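Local coordinates for protein inositol dehydrogenase (Lactobacillus casei, PDB 4MKX) that probably oxidises scyllo-inositol with NAD as cofactor, as an oxidoreductase of the Gfo/Idh/MocA family, at residues L115-I120 against D330-T335; Q95-A100 against E121-V126; L191-S196 against K336-L341; L133-G138 against I326-G331; I211-A216 against N348-V353. All coordinates share one frame; numbering follows the deposited sequence.

Contact 1: residues L115-I120 against D330-T335; sequences LDIEAI and DGLQGT
Ile120 and Leu332 meet at a helix-helix junction, where helix 117-128 of the Rossmann fold packs on the long helix 328-347. Ile120 sends a different branch to each of two partners. Its CG2 lies 3.8 Å from CD1 of Leu332, and the two side chains cross obliquely. Its CD1 meets CG2 of Thr335 tip to tip, also at 3.8 Å. Ile117 adds to the same patch one turn earlier: its CD1 is 4.1 Å from Leu332 CD1, and the two side chains cross at about a right angle. Leu332 CD1 is therefore shared by both isoleucines. Leu332 CG stands anti to the backbone N (chi1 172°), and chi2 of 65° then sets CD1 against both isoleucines. An alanine in place of Ile120 would probably leave a gap beside Leu332 CD1 and Thr335 CG2, with the leucine branch freer to turn. No hydrogen bond joins the two segments. Thr335 turns its methyl to this patch, while its OG1 bonds to Gly114 O, just before the first segment. Ile120 also touches Leu94 of helix 93-102. The start of helix 117-128 is fixed separately by Asp116, the N-cap residue. Its OD2 accepts from Ala119 N at 2.7 Å through the anti lone pair, with an N-H...O angle of 163°.

Contact 2: residues Q95-A100 against E121-V126; sequences QQIESA and EHTQQV
His122 opens the contact by giving its ND1 hydrogen to Glu98 OE2 at 2.8 Å. Helices 93-102 and 117-128 of the Rossmann fold meet here; the axes of segments 95-100 and 121-126 run nearly parallel, 16° apart, and approach to 9.8 Å. With CG anti to the backbone N (chi1 -178°), the imidazole is carried out to the glutamate. OE2 lies almost in the ring plane, yet ND1 stands well above the carboxylate plane. Thr123 comes next and uses both of its branches. Its OG1 donates to the same OE2, also at 2.8 Å, on the anti side of the carboxylate. Its CG2 packs against Ile97 CG2 at 3.8 Å, where the side chains cross at about a right angle. Val126, one turn on, sets CG2 3.8 Å from Glu98 CG and so packs against the aliphatic part of the glutamate. Ile97 also touches Val107 of strand 106-109. A glutamine in place of Glu98 would probably lose the charge that faces His122 and weaken the double grip at this oxygen. One carboxylate oxygen thus takes two donors from adjacent residues. One of these is a His-carboxylate hydrogen bond between the helices, and the nearby negative charge would probably favour a protonated imidazole.

Contact 3: residues L191-S196 against K336-L341; sequences LFLDMS and KAALAL
Phe192 and Leu193 belong to the short helix 191-195 of the C-terminal domain, which packs on the long helix 328-347. The two short segments run roughly antiparallel, 149° apart, and their axes approach to 8.4 Å. The main contact is a CH-pi interaction. Leu341 CB sits over one face of the Phe192 ring, 4.3 Å from its centroid and 28° off the normal. It is nearest the inner end of the ring, 3.8 Å from Phe192 CG. Leu341 CD1 reaches past it to Phe192 CB and CD1, and the two side chains cross at about a right angle. Ala338 lies where the backbones come closest. Its CB is 4.0 Å from both Phe192 O and Leu193 CA, so the small methyl lets the short helix sit close. Leu193, with CG anti to the backbone N (chi1 -162°), packs CD1 on Ala338 CB at 4.2 Å and more loosely on Leu339 CD2. No hydrogen bond crosses between the segments, and the joint is apolar. Around it, Leu341 and Ala338 both touch Ile200 of helix 197-207. Leu341 also reaches Leu249 of strand 246-252, and Phe192 meets Ala216 of strand 211-219.

Contact 4: residues L133-G138 against I326-G331; sequences LKFQLG and ITAEDG
Leu137 has its CG anti to the carbonyl carbon (chi1 -78°), and its chi2 of 162° sends CD1 toward the start of helix 328-347. Phe135 has CG anti to the backbone N (chi1 171°), and its ring reaches the same helix start. Leu137 CD1 lies 3.5 Å from Gly331 CA and 3.3 Å from Thr327 O, a tight fit. A CB on Gly331 would point toward this strand and fall too close to Leu137 CD1, so the glycine makes room for it. Ile326 packs on the same leucine, with CG2 3.9 Å from Leu137 CB. At Phe135 the ring edge does the touching: CE2 is 3.9 Å from Ala328 N, near the ring plane, and also meets Ala328 CB. The backbones share no direct hydrogen bond. A water bridges them instead, donating to Phe135 O at 3.1 Å and accepting from Ile326 N. Leu137 N is buried here with no partner in the model. The helix start itself is closed by a capping box. Thr327 OG1 accepts from Asp330 N, and Asp330 OD2 accepts from Thr327 N at 3.0 Å in a nearly straight bond. Asp330 OD1 forms a salt bridge to Arg204 of helix 197-207. Strand 135-137 is an outermost strand of the parallel Rossmann sheet within this chain, and its backbone bonds to strand 106-109. The contact thus sets this sheet edge against helix 328-347, while Phe135 and Ala328 both touch Ile127 of helix 117-128.

Contact 5: residues I211-A216 against N348-V353; sequences IDKVWA and NDIVQV
Trp215 NE1 donates to Asn348 OD1 at 2.8 Å, the shortest hydrogen bond between the segments. The acceptor lies in the indole plane, at the ring edge, and the NE1 donor lies in the plane of the Asn348 carbonyl. Ring and amide are nearly coplanar, 13° apart, although the N-H...O angle is bent to 143°. Trp215 CD1 also comes 3.5 Å from Asp349 O. Asn348 has positive phi and is the C-prime residue of a Schellman motif that ends helix 328-347. The chain then turns into strand 351-352, which pairs antiparallel with strand 211-219 at an outermost position, within this chain, of the C-terminal domain's mixed sheet. Val214 and Val351 form the hydrogen-bonded pair: Val214 N donates to Val351 O at 3.0 Å, and Val351 N donates to Val214 O at 2.9 Å. Lys213 and Gln352 form the non-hydrogen-bonded pair next to it. Val353 N then bonds to Asp212 O at 2.9 Å. Asp212 and Lys213 both face Gln240 on the neighbouring strand, a classic beta bulge. Val353 CG2 packs on Ile211 CG2 at 3.8 Å and on Val214 CG1 at 4.1 Å, crossing Val214 at about a right angle. Beyond the valine pair, Val351 touches Ala344 and Val214 touches Leu341, both on helix 328-347. Lys213 and Ile350 pack on Trp215 of a second subunit, whose Gln240 OE1 accepts from Asn348 ND2.

Helix 328-347 is common to contacts 1, 3 and 4. Contact 4 uses its start, contact 1 the next turn, sharing Asp330 and Gly331, and contact 3 the turns after that. Contact 5 follows where the chain leaves the helix for strand 351-352. Contacts 1 and 2 share helix 117-128, with centres 12 Å apart. Contact 2 lies wholly within the Rossmann fold, and contacts 1 and 4 bring the late helix onto that fold. Contact 3 ties the late helix to the C-terminal domain. Contact 5, centred 11 Å from contact 3, adds the following strand to that domain's sheet. Contacts 2 and 5 are farthest apart, about 29 Å between centres. The late helix therefore joins both domains.

Contact 1: residues L115-I120 against D330-T335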
# COMPACT_ATOMS: atom_id res chain seq x y z
N LEU A 115 -29.37 3.69 28.27
CA LEU A 115 -30.17 4.01 27.09
C LEU A 115 -31.09 5.22 27.28
O LEU A 115 -31.53 5.84 26.30
CB LEU A 115 -31.01 2.80 26.70
CG LEU A 115 -30.18 1.54 26.50
CD1 LEU A 115 -31.07 0.33 26.34
CD2 LEU A 115 -29.28 1.71 25.30
N ASP A 116 -31.39 5.54 28.53
CA ASP A 116 -32.33 6.61 28.85
C ASP A 116 -31.59 7.74 29.54
O ASP A 116 -30.96 7.53 30.57
CB ASP A 116 -33.42 6.07 29.78
CG ASP A 116 -34.36 7.16 30.26
OD1 ASP A 116 -35.30 7.50 29.52
OD2 ASP A 116 -34.15 7.67 31.37
N ILE A 117 -31.66 8.94 28.96
CA ILE A 117 -30.96 10.11 29.47
C ILE A 117 -31.27 10.40 30.95
O ILE A 117 -30.37 10.69 31.73
CB ILE A 117 -31.31 11.36 28.66
CG1 ILE A 117 -31.09 11.12 27.16
CG2 ILE A 117 -30.50 12.56 29.14
CD1 ILE A 117 -29.63 11.01 26.79
N GLU A 118 -32.55 10.36 31.31
CA GLU A 118 -32.95 10.63 32.69
C GLU A 118 -32.31 9.62 33.64
O GLU A 118 -31.74 9.98 34.67
CB GLU A 118 -34.48 10.61 32.84
CG GLU A 118 -34.95 10.78 34.29
CD GLU A 118 -36.46 10.71 34.44
OE1 GLU A 118 -37.16 10.53 33.42
OE2 GLU A 118 -36.95 10.83 35.59
N ALA A 119 -32.42 8.34 33.30
CA ALA A 119 -31.83 7.28 34.10
C ALA A 119 -30.31 7.42 34.18
O ALA A 119 -29.71 7.14 35.22
CB ALA A 119 -32.24 5.91 33.58
N ILE A 120 -29.67 7.83 33.09
CA ILE A 120 -28.23 8.04 33.11
C ILE A 120 -27.81 9.14 34.11
O ILE A 120 -26.82 8.99 34.84
CB ILE A 120 -27.66 8.34 31.70
CG1 ILE A 120 -27.85 7.13 30.79
CG2 ILE A 120 -26.18 8.69 31.79
CD1 ILE A 120 -27.48 7.41 29.30
N ASP A 330 -18.61 11.01 29.40
CA ASP A 330 -18.28 10.50 28.07
C ASP A 330 -19.34 9.50 27.66
O ASP A 330 -19.74 9.43 26.50
CB ASP A 330 -16.90 9.84 28.08
CG ASP A 330 -15.78 10.84 28.29
OD1 ASP A 330 -15.84 11.92 27.68
OD2 ASP A 330 -14.85 10.55 29.07
N GLY A 331 -19.83 8.74 28.63
CA GLY A 331 -20.91 7.81 28.38
C GLY A 331 -22.23 8.48 28.03
O GLY A 331 -22.89 8.08 27.07
N LEU A 332 -22.63 9.46 28.83
CA LEU A 332 -23.86 10.21 28.56
C LEU A 332 -23.86 10.83 27.17
O LEU A 332 -24.83 10.68 26.42
CB LEU A 332 -24.05 11.31 29.60
CG LEU A 332 -25.18 12.30 29.32
CD1 LEU A 332 -26.53 11.59 29.37
CD2 LEU A 332 -25.13 13.44 30.30
N GLN A 333 -22.78 11.54 26.83
CA GLN A 333 -22.73 12.21 25.53
C GLN A 333 -22.74 11.23 24.37
O GLN A 333 -23.32 11.52 23.31
CB GLN A 333 -21.52 13.13 25.42
CG GLN A 333 -21.54 14.30 26.41
CD GLN A 333 -22.74 15.23 26.22
OE1 GLN A 333 -23.35 15.27 25.15
NE2 GLN A 333 -23.07 15.97 27.27
N GLY A 334 -22.10 10.08 24.54
CA GLY A 334 -22.12 9.06 23.51
C GLY A 334 -23.53 8.58 23.25
O GLY A 334 -23.96 8.44 22.10
N THR A 335 -24.29 8.34 24.31
CA THR A 335 -25.65 7.87 24.16
C THR A 335 -26.54 8.97 23.57
O THR A 335 -27.37 8.72 22.71
CB THR A 335 -26.22 7.42 25.51
OG1 THR A 335 -25.71 6.11 25.79
CG2 THR A 335 -27.72 7.36 25.47

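Contact 2: residues Q95-A100 against E121-V126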
# COMPACT_ATOMS: atom_id res chain seq x y z
N GLN A 95 -28.45 -0.13 36.40
CA GLN A 95 -28.86 -0.68 37.69
C GLN A 95 -27.74 -1.50 38.32
O GLN A 95 -27.57 -1.51 39.54
CB GLN A 95 -30.16 -1.50 37.58
CG GLN A 95 -30.05 -2.81 36.81
CD GLN A 95 -31.28 -3.69 37.00
OE1 GLN A 95 -32.36 -3.21 37.35
NE2 GLN A 95 -31.11 -4.99 36.78
N GLN A 96 -26.94 -2.16 37.47
CA GLN A 96 -25.81 -2.94 37.97
C GLN A 96 -24.64 -2.06 38.40
O GLN A 96 -23.98 -2.35 39.41
CB GLN A 96 -25.41 -4.02 36.95
CG GLN A 96 -26.48 -5.10 36.77
CD GLN A 96 -26.19 -6.05 35.64
OE1 GLN A 96 -25.29 -5.82 34.83
NE2 GLN A 96 -26.96 -7.13 35.56
N ILE A 97 -24.39 -0.99 37.66
CA ILE A 97 -23.42 0.03 38.07
C ILE A 97 -23.76 0.59 39.46
O ILE A 97 -22.91 0.65 40.34
CB ILE A 97 -23.34 1.18 37.05
CG1 ILE A 97 -22.62 0.73 35.78
CG2 ILE A 97 -22.58 2.36 37.62
CD1 ILE A 97 -22.83 1.72 34.63
N GLU A 98 -25.01 1.02 39.65
CA GLU A 98 -25.43 1.58 40.93
C GLU A 98 -25.28 0.60 42.09
O GLU A 98 -24.76 0.95 43.15
CB GLU A 98 -26.88 2.10 40.85
CG GLU A 98 -27.01 3.36 40.01
CD GLU A 98 -28.43 3.87 39.94
OE1 GLU A 98 -29.26 3.45 40.77
OE2 GLU A 98 -28.72 4.70 39.05
N SER A 99 -25.74 -0.63 41.87
CA SER A 99 -25.65 -1.66 42.90
C SER A 99 -24.21 -1.96 43.28
O SER A 99 -23.88 -2.11 44.46
CB SER A 99 -26.32 -2.93 42.42
OG SER A 99 -25.96 -4.01 43.25
N ALA A 100 -23.33 -2.06 42.28
CA ALA A 100 -21.94 -2.38 42.56
C ALA A 100 -21.28 -1.27 43.36
O ALA A 100 -20.53 -1.54 44.31
CB ALA A 100 -21.17 -2.62 41.27
N GLU A 121 -28.57 10.23 34.17
CA GLU A 121 -28.23 11.30 35.10
C GLU A 121 -28.38 10.85 36.56
O GLU A 121 -27.63 11.29 37.43
CB GLU A 121 -29.06 12.56 34.80
CG GLU A 121 -28.81 13.07 33.38
CD GLU A 121 -29.23 14.52 33.18
OE1 GLU A 121 -29.77 15.12 34.13
OE2 GLU A 121 -29.02 15.04 32.07
N HIS A 122 -29.32 9.95 36.82
CA HIS A 122 -29.49 9.38 38.15
C HIS A 122 -28.23 8.60 38.52
O HIS A 122 -27.72 8.70 39.64
CB HIS A 122 -30.70 8.45 38.19
CG HIS A 122 -30.97 7.86 39.55
ND1 HIS A 122 -30.40 6.68 39.98
CD2 HIS A 122 -31.78 8.27 40.55
CE1 HIS A 122 -30.83 6.40 41.19
NE2 HIS A 122 -31.67 7.35 41.57
N THR A 123 -27.70 7.85 37.56
CA THR A 123 -26.47 7.09 37.79
C THR A 123 -25.25 8.00 37.96
O THR A 123 -24.38 7.71 38.78
CB THR A 123 -26.24 6.07 36.68
OG1 THR A 123 -27.34 5.14 36.67
CG2 THR A 123 -24.93 5.30 36.89
N GLN A 124 -25.18 9.07 37.19
CA GLN A 124 -24.12 10.06 37.37
C GLN A 124 -24.07 10.56 38.81
O GLN A 124 -22.99 10.76 39.36
CB GLN A 124 -24.30 11.23 36.43
CG GLN A 124 -23.88 10.93 35.01
CD GLN A 124 -24.08 12.12 34.11
OE1 GLN A 124 -25.20 12.45 33.74
NE2 GLN A 124 -22.98 12.79 33.76
N GLN A 125 -25.24 10.77 39.41
CA GLN A 125 -25.30 11.20 40.80
C GLN A 125 -24.72 10.14 41.74
O GLN A 125 -23.92 10.45 42.62
CB GLN A 125 -26.74 11.56 41.18
CG GLN A 125 -26.95 11.80 42.67
CD GLN A 125 -26.26 13.06 43.17
OE1 GLN A 125 -25.74 13.86 42.40
NE2 GLN A 125 -26.29 13.25 44.49
N VAL A 126 -25.12 8.88 41.55
CA VAL A 126 -24.61 7.78 42.36
C VAL A 126 -23.09 7.68 42.22
O VAL A 126 -22.37 7.53 43.21
CB VAL A 126 -25.28 6.43 42.00
CG1 VAL A 126 -24.68 5.30 42.83
CG2 VAL A 126 -26.77 6.49 42.23

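Contact 3: residues L191-S196 against K336-L341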
# COMPACT_ATOMS: atom_id res chain seq x y z
N LEU A 191 -29.09 1.10 14.58
CA LEU A 191 -27.76 1.00 13.98
C LEU A 191 -26.74 1.92 14.63
O LEU A 191 -25.60 1.52 14.89
CB LEU A 191 -27.85 1.30 12.48
CG LEU A 191 -26.55 1.23 11.67
CD1 LEU A 191 -26.06 -0.19 11.57
CD2 LEU A 191 -26.76 1.82 10.27
N PHE A 192 -27.13 3.16 14.88
CA PHE A 192 -26.17 4.14 15.37
C PHE A 192 -25.84 3.88 16.84
O PHE A 192 -24.71 4.09 17.28
CB PHE A 192 -26.68 5.56 15.11
CG PHE A 192 -26.93 5.84 13.65
CD1 PHE A 192 -25.86 6.07 12.79
CD2 PHE A 192 -28.22 5.86 13.14
CE1 PHE A 192 -26.08 6.33 11.44
CE2 PHE A 192 -28.44 6.12 11.79
CZ PHE A 192 -27.37 6.34 10.94
N LEU A 193 -26.83 3.42 17.59
CA LEU A 193 -26.62 3.03 18.97
C LEU A 193 -25.66 1.85 19.04
O LEU A 193 -24.74 1.82 19.86
CB LEU A 193 -27.95 2.62 19.61
CG LEU A 193 -27.99 2.61 21.13
CD1 LEU A 193 -28.34 4.00 21.63
CD2 LEU A 193 -28.97 1.56 21.63
N ASP A 194 -25.88 0.87 18.18
CA ASP A 194 -25.07 -0.35 18.19
C ASP A 194 -23.66 -0.14 17.66
O ASP A 194 -22.68 -0.61 18.24
CB ASP A 194 -25.77 -1.46 17.39
CG ASP A 194 -27.00 -2.00 18.09
OD1 ASP A 194 -27.10 -1.87 19.33
OD2 ASP A 194 -27.87 -2.59 17.39
N MET A 195 -23.57 0.57 16.54
CA MET A 195 -22.33 0.60 15.76
C MET A 195 -21.50 1.88 15.88
O MET A 195 -20.29 1.86 15.66
CB MET A 195 -22.64 0.36 14.27
CG MET A 195 -23.11 -1.05 13.96
SD MET A 195 -21.86 -2.27 14.40
CE MET A 195 -20.62 -1.96 13.14
N SER A 196 -22.15 3.00 16.19
CA SER A 196 -21.46 4.28 16.07
C SER A 196 -21.03 4.93 17.38
O SER A 196 -20.40 5.98 17.36
CB SER A 196 -22.34 5.28 15.31
OG SER A 196 -22.71 4.74 14.05
N LYS A 336 -26.32 10.20 24.02
CA LYS A 336 -27.13 11.32 23.56
C LYS A 336 -26.98 11.53 22.06
O LYS A 336 -27.98 11.67 21.35
CB LYS A 336 -26.74 12.60 24.30
CG LYS A 336 -27.59 13.79 23.93
CD LYS A 336 -27.07 15.06 24.60
CE LYS A 336 -27.26 14.99 26.09
NZ LYS A 336 -28.65 14.55 26.40
N ALA A 337 -25.74 11.55 21.58
CA ALA A 337 -25.48 11.77 20.15
C ALA A 337 -26.05 10.62 19.33
O ALA A 337 -26.61 10.84 18.25
CB ALA A 337 -23.99 11.94 19.87
N ALA A 338 -25.92 9.40 19.84
CA ALA A 338 -26.48 8.25 19.13
C ALA A 338 -28.00 8.33 19.03
O ALA A 338 -28.58 8.01 17.99
CB ALA A 338 -26.03 6.94 19.79
N LEU A 339 -28.66 8.73 20.12
CA LEU A 339 -30.10 8.96 20.08
C LEU A 339 -30.48 10.04 19.08
O LEU A 339 -31.48 9.93 18.39
CB LEU A 339 -30.61 9.35 21.47
CG LEU A 339 -30.52 8.24 22.51
CD1 LEU A 339 -30.94 8.77 23.86
CD2 LEU A 339 -31.41 7.07 22.10
N ALA A 340 -29.68 11.10 19.02
CA ALA A 340 -29.91 12.19 18.08
C ALA A 340 -29.79 11.71 16.65
O ALA A 340 -30.57 12.13 15.79
CB ALA A 340 -28.95 13.33 18.34
N LEU A 341 -28.82 10.84 16.38
CA LEU A 341 -28.66 10.27 15.05
C LEU A 341 -29.86 9.40 14.69
O LEU A 341 -30.34 9.44 13.57
CB LEU A 341 -27.37 9.43 14.96
CG LEU A 341 -26.06 10.20 14.99
CD1 LEU A 341 -24.90 9.24 15.23
CD2 LEU A 341 -25.85 10.95 13.68

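Contact 4: residues L133-G138 against I326-G331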
# COMPACT_ATOMS: atom_id res chain seq x y z
N LEU A 133 -14.23 5.38 44.46
CA LEU A 133 -14.25 4.16 43.67
C LEU A 133 -14.00 4.49 42.21
O LEU A 133 -14.45 5.52 41.71
CB LEU A 133 -15.58 3.43 43.82
CG LEU A 133 -15.90 3.00 45.26
CD1 LEU A 133 -17.33 2.49 45.36
CD2 LEU A 133 -14.92 1.93 45.71
N LYS A 134 -13.26 3.62 41.53
CA LYS A 134 -12.98 3.79 40.12
C LYS A 134 -14.20 3.45 39.29
O LYS A 134 -14.88 2.46 39.56
CB LYS A 134 -11.81 2.89 39.71
CG LYS A 134 -10.51 3.19 40.45
CD LYS A 134 -10.14 4.65 40.31
CE LYS A 134 -8.97 5.01 41.21
NZ LYS A 134 -8.85 6.48 41.40
N PHE A 135 -14.47 4.24 38.25
CA PHE A 135 -15.51 3.89 37.29
C PHE A 135 -14.93 4.07 35.89
O PHE A 135 -14.38 5.13 35.59
CB PHE A 135 -16.76 4.77 37.45
CG PHE A 135 -17.75 4.59 36.35
CD1 PHE A 135 -18.59 3.48 36.32
CD2 PHE A 135 -17.82 5.51 35.32
CE1 PHE A 135 -19.49 3.30 35.28
CE2 PHE A 135 -18.71 5.34 34.27
CZ PHE A 135 -19.56 4.24 34.26
N GLN A 136 -15.05 3.04 35.06
CA GLN A 136 -14.46 3.07 33.73
C GLN A 136 -15.41 2.49 32.70
O GLN A 136 -15.97 1.41 32.90
CB GLN A 136 -13.13 2.30 33.73
CG GLN A 136 -12.33 2.40 32.43
CD GLN A 136 -10.95 1.79 32.55
OE1 GLN A 136 -10.34 1.80 33.62
NE2 GLN A 136 -10.46 1.22 31.46
N LEU A 137 -15.59 3.21 31.58
CA LEU A 137 -16.40 2.73 30.47
C LEU A 137 -15.54 2.10 29.39
O LEU A 137 -14.45 2.59 29.12
CB LEU A 137 -17.19 3.89 29.87
CG LEU A 137 -18.41 4.25 30.70
CD1 LEU A 137 -18.90 5.64 30.34
CD2 LEU A 137 -19.49 3.21 30.44
N GLY A 138 -16.04 1.04 28.76
CA GLY A 138 -15.25 0.27 27.80
C GLY A 138 -15.07 0.87 26.41
O GLY A 138 -15.30 0.19 25.40
N ILE A 326 -11.87 8.28 31.59
CA ILE A 326 -13.08 7.99 30.84
C ILE A 326 -14.26 8.03 31.80
O ILE A 326 -14.40 7.17 32.67
CB ILE A 326 -13.01 6.61 30.16
CG1 ILE A 326 -11.76 6.52 29.28
CG2 ILE A 326 -14.26 6.36 29.33
CD1 ILE A 326 -11.51 5.14 28.70
N THR A 327 -15.10 9.05 31.66
CA THR A 327 -16.11 9.35 32.68
C THR A 327 -17.52 8.97 32.29
O THR A 327 -17.80 8.60 31.14
CB THR A 327 -16.11 10.84 33.02
OG1 THR A 327 -16.61 11.59 31.90
CG2 THR A 327 -14.71 11.30 33.34
N ALA A 328 -18.43 9.07 33.25
CA ALA A 328 -19.84 8.85 33.01
C ALA A 328 -20.34 9.85 31.98
O ALA A 328 -21.27 9.57 31.24
CB ALA A 328 -20.62 8.98 34.29
N GLU A 329 -19.70 11.02 31.95
CA GLU A 329 -20.09 12.07 31.01
C GLU A 329 -19.74 11.69 29.58
O GLU A 329 -20.48 12.01 28.66
CB GLU A 329 -19.39 13.40 31.36
CG GLU A 329 -19.77 14.57 30.43
CD GLU A 329 -21.19 15.06 30.63
OE1 GLU A 329 -21.78 14.76 31.69
OE2 GLU A 329 -21.73 15.75 29.74
N ASP A 330 -18.61 11.01 29.40
CA ASP A 330 -18.28 10.50 28.07
C ASP A 330 -19.34 9.50 27.66
O ASP A 330 -19.74 9.43 26.50
CB ASP A 330 -16.90 9.84 28.08
CG ASP A 330 -15.78 10.84 28.29
OD1 ASP A 330 -15.84 11.92 27.68
OD2 ASP A 330 -14.85 10.55 29.07
N GLY A 331 -19.83 8.74 28.63
CA GLY A 331 -20.91 7.81 28.38
C GLY A 331 -22.23 8.48 28.03
O GLY A 331 -22.89 8.08 27.07
O HOH W 1 -12.03 5.94 33.77

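Contact 5: residues I211-A216 against N348-V353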
# COMPACT_ATOMS: atom_id res chain seq x y z
N ILE A 211 -20.84 17.57 19.81
CA ILE A 211 -21.60 17.55 18.55
C ILE A 211 -22.86 18.41 18.69
O ILE A 211 -23.63 18.24 19.65
CB ILE A 211 -22.00 16.11 18.18
CG1 ILE A 211 -20.74 15.25 17.96
CG2 ILE A 211 -22.88 16.10 16.93
CD1 ILE A 211 -20.93 13.79 18.27
N ASP A 212 -23.07 19.31 17.73
CA ASP A 212 -24.19 20.25 17.79
C ASP A 212 -25.43 19.74 17.06
O ASP A 212 -26.46 19.51 17.67
CB ASP A 212 -23.78 21.61 17.23
CG ASP A 212 -24.87 22.67 17.39
OD1 ASP A 212 -25.67 22.56 18.35
OD2 ASP A 212 -24.93 23.59 16.57
N LYS A 213 -25.33 19.56 15.75
CA LYS A 213 -26.48 19.06 15.02
C LYS A 213 -26.09 17.99 14.02
O LYS A 213 -24.95 17.95 13.56
CB LYS A 213 -27.26 20.19 14.35
CG LYS A 213 -26.44 21.08 13.47
CD LYS A 213 -27.29 22.22 12.90
CE LYS A 213 -27.60 23.25 13.96
NZ LYS A 213 -28.58 24.27 13.48
N VAL A 214 -27.04 17.11 13.72
CA VAL A 214 -26.79 15.94 12.90
C VAL A 214 -27.94 15.69 11.93
O VAL A 214 -29.09 16.07 12.17
CB VAL A 214 -26.64 14.66 13.77
CG1 VAL A 214 -25.55 14.85 14.81
CG2 VAL A 214 -27.95 14.31 14.45
N TRP A 215 -27.61 15.06 10.80
CA TRP A 215 -28.62 14.49 9.92
C TRP A 215 -28.11 13.10 9.60
O TRP A 215 -26.91 12.92 9.42
CB TRP A 215 -28.76 15.33 8.64
CG TRP A 215 -29.81 14.82 7.68
CD1 TRP A 215 -31.03 14.29 8.00
CD2 TRP A 215 -29.73 14.80 6.25
NE1 TRP A 215 -31.71 13.94 6.85
CE2 TRP A 215 -30.92 14.23 5.76
CE3 TRP A 215 -28.74 15.19 5.33
CZ2 TRP A 215 -31.18 14.07 4.40
CZ3 TRP A 215 -28.99 15.02 3.97
CH2 TRP A 215 -30.20 14.47 3.52
N ALA A 216 -29.01 12.13 9.55
CA ALA A 216 -28.63 10.76 9.26
C ALA A 216 -29.63 10.16 8.29
O ALA A 216 -30.84 10.42 8.38
CB ALA A 216 -28.55 9.92 10.54
N ASN A 348 -36.02 12.04 9.21
CA ASN A 348 -35.32 12.54 8.02
C ASN A 348 -35.18 14.06 8.04
O ASN A 348 -35.60 14.76 7.11
CB ASN A 348 -35.97 12.04 6.71
CG ASN A 348 -35.01 12.12 5.51
OD1 ASN A 348 -33.92 12.67 5.61
ND2 ASN A 348 -35.44 11.58 4.38
N ASP A 349 -34.60 14.58 9.13
CA ASP A 349 -34.39 16.00 9.30
C ASP A 349 -33.21 16.25 10.23
O ASP A 349 -32.74 15.34 10.92
CB ASP A 349 -35.66 16.64 9.88
CG ASP A 349 -35.70 18.15 9.71
OD1 ASP A 349 -34.90 18.70 8.93
OD2 ASP A 349 -36.55 18.80 10.37
N ILE A 350 -32.71 17.48 10.24
CA ILE A 350 -31.61 17.86 11.11
C ILE A 350 -32.10 17.90 12.56
O ILE A 350 -33.16 18.46 12.85
CB ILE A 350 -31.04 19.23 10.69
CG1 ILE A 350 -30.37 19.12 9.32
CG2 ILE A 350 -30.02 19.72 11.69
CD1 ILE A 350 -30.21 20.47 8.64
N VAL A 351 -31.34 17.28 13.46
CA VAL A 351 -31.70 17.26 14.88
C VAL A 351 -30.57 17.90 15.69
O VAL A 351 -29.40 17.65 15.42
CB VAL A 351 -31.95 15.83 15.34
CG1 VAL A 351 -32.11 15.76 16.86
CG2 VAL A 351 -33.17 15.27 14.66
N GLN A 352 -30.92 18.74 16.67
CA GLN A 352 -29.92 19.32 17.56
C GLN A 352 -29.74 18.37 18.73
O GLN A 352 -30.71 17.94 19.34
CB GLN A 352 -30.36 20.70 18.07
CG GLN A 352 -30.49 21.76 16.97
CD GLN A 352 -29.73 23.05 17.29
OE1 GLN A 352 -28.62 23.02 17.82
NE2 GLN A 352 -30.34 24.19 16.96
N VAL A 353 -28.49 18.03 19.02
CA VAL A 353 -28.18 17.00 20.01
C VAL A 353 -28.64 17.41 21.42
O VAL A 353 -29.18 16.59 22.17
CB VAL A 353 -26.69 16.66 20.03
CG1 VAL A 353 -26.38 15.66 21.12
CG2 VAL A 353 -26.26 16.10 18.68